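Local coordinates for protein mandalate racemase/muconate lactonizing enzyme (Unidentified, PDB 4E4U) that is a putative member of the mandelate racemase/muconate lactonizing enzyme family of the enolase superfamily, probably an isomerase or related enzyme whose substrate is not established, at residues Val18-Thr30 against Gly38-Met50. Numbering follows the deposited sequence. Where two conformers were deposited one is given.
Sequences VGGMYWIFVKLKT and GEIYSATFGPKAM
Glu-39 holds CG anti to its backbone N (chi1 -177°) and runs on extended, which lays its chain alongside Phe-25. Tyr-22 instead has CG between its N and carbonyl carbon (chi1 52°), and its ring swings over toward Pro-47. Pro-47 CG then sits over one ring face, 4.2 Å from the centroid, in a CH-pi contact. The two strands are the antiparallel hairpin 22-30 and 35-40. Val-26 and Gly-38 form a hydrogen-bonded pair, with Val-26 N to Gly-38 O and Gly-38 N to Val-26 O both 2.9 Å. Phe-25 and Glu-39 form the next, non-hydrogen-bonded pair. Glu-39 OE1 lies 3.4 Å from Phe-25 CE1, with ring and carboxylate planes 67° apart. On the opposite face, Ile-24 CG2 meets Ile-40 CB at 3.9 Å, and Val-26 CG1 meets Ile-40 CD1. Ile-54 of helix 47-61 covers this apolar side. One water accepts a hydrogen bond from Tyr-22 OH at 2.7 Å and donates to Ser-42 O and Phe-45 O, linking Tyr-22 to the turn before helix 47-61. A second bridges Ile-24 N and Ile-40 O, in place of a direct bond, and donates to Glu-39 OE2 at 2.7 Å. Glu-39 is buried, but Gly-313 N and Gly-316 N also bond its two oxygens. The carboxylate therefore ties the N-terminal hairpin to the C-terminal, barrel-type part, and the surrounding donors would be expected to stabilise its negative charge.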
loop_
_atom_site.group_PDB
_atom_site.type_symbol
_atom_site.label_atom_id
_atom_site.label_comp_id
_atom_site.label_asym_id
_atom_site.label_seq_id
_atom_site.Cartn_x
_atom_site.Cartn_y
_atom_site.Cartn_z
ATOM N N VAL A 18 -42.440 3.023 20.759
ATOM C CA VAL A 18 -41.931 2.514 19.491
ATOM C C VAL A 18 -41.407 3.673 18.648
ATOM O O VAL A 18 -42.145 4.597 18.307
ATOM C CB VAL A 18 -42.981 1.703 18.708
ATOM C CG1 VAL A 18 -42.288 0.826 17.669
ATOM C CG2 VAL A 18 -43.803 0.841 19.645
ATOM N N GLY A 19 -40.121 3.628 18.323
ATOM C CA GLY A 19 -39.483 4.741 17.650
ATOM C C GLY A 19 -38.809 5.684 18.631
ATOM O O GLY A 19 -38.369 6.770 18.249
ATOM N N GLY A 20 -38.734 5.279 19.898
ATOM C CA GLY A 20 -37.972 6.031 20.882
ATOM C C GLY A 20 -38.805 6.834 21.862
ATOM O O GLY A 20 -40.030 6.764 21.855
ATOM N N MET A 21 -38.135 7.606 22.713
ATOM C CA MET A 21 -38.817 8.338 23.776
ATOM C C MET A 21 -39.484 9.638 23.328
ATOM O O MET A 21 -40.517 10.024 23.864
ATOM C CB MET A 21 -37.839 8.631 24.917
ATOM C CG MET A 21 -37.199 7.394 25.535
ATOM S SD MET A 21 -38.423 6.190 26.090
ATOM C CE MET A 21 -39.330 7.145 27.298
ATOM N N TYR A 22 -38.883 10.330 22.370
ATOM C CA TYR A 22 -39.420 11.611 21.921
ATOM C C TYR A 22 -38.944 11.897 20.516
ATOM O O TYR A 22 -37.899 11.402 20.094
ATOM C CB TYR A 22 -39.024 12.765 22.865
ATOM C CG TYR A 22 -37.541 12.823 23.132
ATOM C CD1 TYR A 22 -36.673 13.446 22.234
ATOM C CD2 TYR A 22 -36.996 12.220 24.257
ATOM C CE1 TYR A 22 -35.305 13.470 22.457
ATOM C CE2 TYR A 22 -35.635 12.247 24.493
ATOM C CZ TYR A 22 -34.794 12.863 23.591
ATOM O OH TYR A 22 -33.444 12.870 23.840
ATOM N N TRP A 23 -39.720 12.695 19.795
ATOM C CA TRP A 23 -39.345 13.135 18.457
ATOM C C TRP A 23 -39.222 14.648 18.443
ATOM O O TRP A 23 -40.057 15.354 19.012
ATOM C CB TRP A 23 -40.378 12.669 17.431
ATOM C CG TRP A 23 -40.519 11.176 17.371
ATOM C CD1 TRP A 23 -39.550 10.245 17.650
ATOM C CD2 TRP A 23 -41.701 10.434 17.032
ATOM N NE1 TRP A 23 -40.057 8.975 17.489
ATOM C CE2 TRP A 23 -41.373 9.064 17.111
ATOM C CE3 TRP A 23 -43.000 10.800 16.662
ATOM C CZ2 TRP A 23 -42.308 8.056 16.848
ATOM C CZ3 TRP A 23 -43.924 9.796 16.392
ATOM C CH2 TRP A 23 -43.573 8.444 16.486
ATOM N N ILE A 24 -38.165 15.136 17.799
ATOM C CA ILE A 24 -37.876 16.562 17.767
ATOM C C ILE A 24 -38.261 17.146 16.418
ATOM O O ILE A 24 -37.590 16.886 15.415
ATOM C CB ILE A 24 -36.375 16.829 18.010
ATOM C CG1 ILE A 24 -35.910 16.178 19.314
ATOM C CG2 ILE A 24 -36.106 18.322 18.029
ATOM C CD1 ILE A 24 -34.397 16.211 19.503
ATOM N N PHE A 25 -39.329 17.940 16.391
ATOM C CA PHE A 25 -39.788 18.547 15.144
ATOM C C PHE A 25 -39.507 20.039 15.123
ATOM O O PHE A 25 -39.563 20.703 16.159
ATOM C CB PHE A 25 -41.293 18.324 14.943
ATOM C CG PHE A 25 -41.698 16.877 14.906
ATOM C CD1 PHE A 25 -41.204 16.021 13.929
ATOM C CD2 PHE A 25 -42.598 16.374 15.839
ATOM C CE1 PHE A 25 -41.587 14.687 13.896
ATOM C CE2 PHE A 25 -42.985 15.050 15.804
ATOM C CZ PHE A 25 -42.477 14.202 14.837
ATOM N N VAL A 26 -39.223 20.565 13.937
ATOM C CA VAL A 26 -39.127 22.006 13.750
ATOM C C VAL A 26 -40.079 22.444 12.642
ATOM O O VAL A 26 -40.248 21.739 11.637
ATOM C CB VAL A 26 -37.680 22.445 13.423
ATOM C CG1 VAL A 26 -36.784 22.260 14.643
ATOM C CG2 VAL A 26 -37.133 21.677 12.218
ATOM N N LYS A 27 -40.728 23.586 12.845
ATOM C CA LYS A 27 -41.601 24.172 11.833
ATOM C C LYS A 27 -41.085 25.554 11.458
ATOM O O LYS A 27 -40.885 26.405 12.325
ATOM C CB LYS A 27 -43.049 24.241 12.327
ATOM C CG LYS A 27 -43.729 22.882 12.408
ATOM C CD LYS A 27 -45.174 22.982 12.909
ATOM C CE LYS A 27 -46.073 23.741 11.938
ATOM N NZ LYS A 27 -47.471 23.851 12.423
ATOM N N LEU A 28 -40.843 25.760 10.166
ATOM C CA LEU A 28 -40.372 27.043 9.659
ATOM C C LEU A 28 -41.473 27.735 8.890
ATOM O O LEU A 28 -42.276 27.084 8.218
ATOM C CB LEU A 28 -39.192 26.838 8.712
ATOM C CG LEU A 28 -37.992 26.077 9.263
ATOM C CD1 LEU A 28 -36.903 25.997 8.205
ATOM C CD2 LEU A 28 -37.483 26.761 10.523
ATOM N N LYS A 29 -41.515 29.059 8.972
ATOM C CA LYS A 29 -42.438 29.818 8.141
ATOM C C LYS A 29 -41.674 30.891 7.378
ATOM O O LYS A 29 -40.711 31.473 7.894
ATOM C CB LYS A 29 -43.563 30.439 8.975
ATOM C CG LYS A 29 -44.818 30.755 8.165
ATOM C CD LYS A 29 -46.001 31.103 9.058
ATOM C CE LYS A 29 -47.319 30.981 8.296
ATOM N NZ LYS A 29 -48.140 32.219 8.388
ATOM N N THR A 30 -42.090 31.125 6.138
ATOM C CA THR A 30 -41.489 32.162 5.312
ATOM C C THR A 30 -42.257 33.473 5.429
ATOM O O THR A 30 -43.372 33.511 5.969
ATOM C CB THR A 30 -41.476 31.771 3.835
ATOM O OG1 THR A 30 -42.824 31.704 3.351
ATOM C CG2 THR A 30 -40.779 30.428 3.632
ATOM N N GLY A 38 -39.599 19.779 9.648
ATOM C CA GLY A 38 -38.434 18.916 9.645
ATOM C C GLY A 38 -38.300 18.175 10.957
ATOM O O GLY A 38 -39.030 18.451 11.924
ATOM N N GLU A 39 -37.374 17.225 10.993
ATOM C CA GLU A 39 -37.126 16.428 12.184
ATOM C C GLU A 39 -35.628 16.356 12.433
ATOM O O GLU A 39 -34.834 16.298 11.488
ATOM C CB GLU A 39 -37.715 15.017 12.051
ATOM C CG GLU A 39 -37.531 14.187 13.315
ATOM C CD GLU A 39 -38.394 12.941 13.386
ATOM O OE1 GLU A 39 -39.196 12.671 12.461
ATOM O OE2 GLU A 39 -38.263 12.220 14.401
ATOM N N ILE A 40 -35.259 16.380 13.710
ATOM C CA ILE A 40 -33.877 16.351 14.151
ATOM C C ILE A 40 -33.597 15.033 14.864
ATOM O O ILE A 40 -34.362 14.634 15.741
ATOM C CB ILE A 40 -33.620 17.528 15.109
ATOM C CG1 ILE A 40 -33.716 18.845 14.336
ATOM C CG2 ILE A 40 -32.283 17.382 15.833
ATOM C CD1 ILE A 40 -33.735 20.087 15.191
ATOM N N TYR A 41 -32.511 14.356 14.483
ATOM C CA TYR A 41 -32.125 13.106 15.129
ATOM C C TYR A 41 -30.828 13.356 15.878
ATOM O O TYR A 41 -29.751 13.428 15.277
ATOM C CB TYR A 41 -31.940 11.986 14.104
ATOM C CG TYR A 41 -31.845 10.592 14.695
ATOM C CD1 TYR A 41 -32.967 9.976 15.224
ATOM C CD2 TYR A 41 -30.650 9.883 14.701
ATOM C CE1 TYR A 41 -32.906 8.703 15.754
ATOM C CE2 TYR A 41 -30.580 8.598 15.228
ATOM C CZ TYR A 41 -31.716 8.018 15.758
ATOM O OH TYR A 41 -31.680 6.746 16.291
ATOM N N SER A 42 -30.936 13.532 17.192
ATOM C CA SER A 42 -29.769 13.818 18.019
ATOM C C SER A 42 -30.140 13.650 19.478
ATOM O O SER A 42 -31.086 14.280 19.955
ATOM C CB SER A 42 -29.297 15.255 17.789
ATOM O OG SER A 42 -28.058 15.482 18.433
ATOM N N ALA A 43 -29.391 12.817 20.189
ATOM C CA ALA A 43 -29.687 12.561 21.595
ATOM C C ALA A 43 -28.443 12.536 22.474
ATOM O O ALA A 43 -28.462 11.962 23.561
ATOM C CB ALA A 43 -30.490 11.269 21.752
ATOM N N THR A 44 -27.361 13.152 22.010
ATOM C CA THR A 44 -26.202 13.354 22.876
ATOM C C THR A 44 -26.637 14.055 24.164
ATOM O O THR A 44 -26.212 13.676 25.267
ATOM C CB THR A 44 -25.138 14.198 22.174
ATOM O OG1 THR A 44 -24.826 13.611 20.908
ATOM C CG2 THR A 44 -23.872 14.277 23.011
ATOM N N PHE A 45 -27.487 15.072 23.999
ATOM C CA PHE A 45 -28.051 15.850 25.100
ATOM C C PHE A 45 -29.559 15.711 25.069
ATOM O O PHE A 45 -30.136 15.505 23.999
ATOM C CB PHE A 45 -27.688 17.334 24.970
ATOM C CG PHE A 45 -26.253 17.570 24.624
ATOM C CD1 PHE A 45 -25.244 17.187 25.500
ATOM C CD2 PHE A 45 -25.902 18.164 23.419
ATOM C CE1 PHE A 45 -23.907 17.394 25.175
ATOM C CE2 PHE A 45 -24.569 18.368 23.090
ATOM C CZ PHE A 45 -23.567 17.984 23.972
ATOM N N GLY A 46 -30.190 15.843 26.236
ATOM C CA GLY A 46 -31.632 15.716 26.368
ATOM C C GLY A 46 -32.426 16.878 25.802
ATOM O O GLY A 46 -31.861 17.911 25.447
ATOM N N PRO A 47 -33.744 16.705 25.693
ATOM C CA PRO A 47 -34.623 17.705 25.078
ATOM C C PRO A 47 -34.614 19.081 25.758
ATOM O O PRO A 47 -34.877 20.071 25.076
ATOM C CB PRO A 47 -36.010 17.047 25.153
ATOM C CG PRO A 47 -35.870 15.949 26.186
ATOM C CD PRO A 47 -34.467 15.468 26.029
ATOM N N LYS A 48 -34.312 19.155 27.054
ATOM C CA LYS A 48 -34.215 20.448 27.740
ATOM C C LYS A 48 -33.044 21.278 27.214
ATOM O O LYS A 48 -33.091 22.510 27.190
ATOM C CB LYS A 48 -34.075 20.239 29.245
ATOM C CG LYS A 48 -34.377 21.458 30.090
ATOM C CD LYS A 48 -34.864 21.035 31.470
ATOM C CE LYS A 48 -35.584 19.687 31.399
ATOM N NZ LYS A 48 -36.717 19.564 32.358
ATOM N N ALA A 49 -31.988 20.604 26.793
ATOM C CA ALA A 49 -30.863 21.283 26.172
ATOM C C ALA A 49 -31.114 21.506 24.683
ATOM O O ALA A 49 -30.680 22.512 24.122
ATOM C CB ALA A 49 -29.586 20.490 26.382
ATOM N N MET A 50 -31.813 20.573 24.037
ATOM C CA MET A 50 -32.023 20.670 22.594
ATOM C C MET A 50 -32.831 21.902 22.191
ATOM O O MET A 50 -32.559 22.503 21.160
ATOM C CB MET A 50 -32.668 19.396 22.041
ATOM C CG MET A 50 -31.721 18.197 22.029
ATOM S SD MET A 50 -30.240 18.458 21.040
ATOM C CE MET A 50 -30.932 18.463 19.390
HETATM O O HOH W 1 -32.269 14.804 22.449
HETATM O O HOH W 2 -36.622 13.184 16.357
#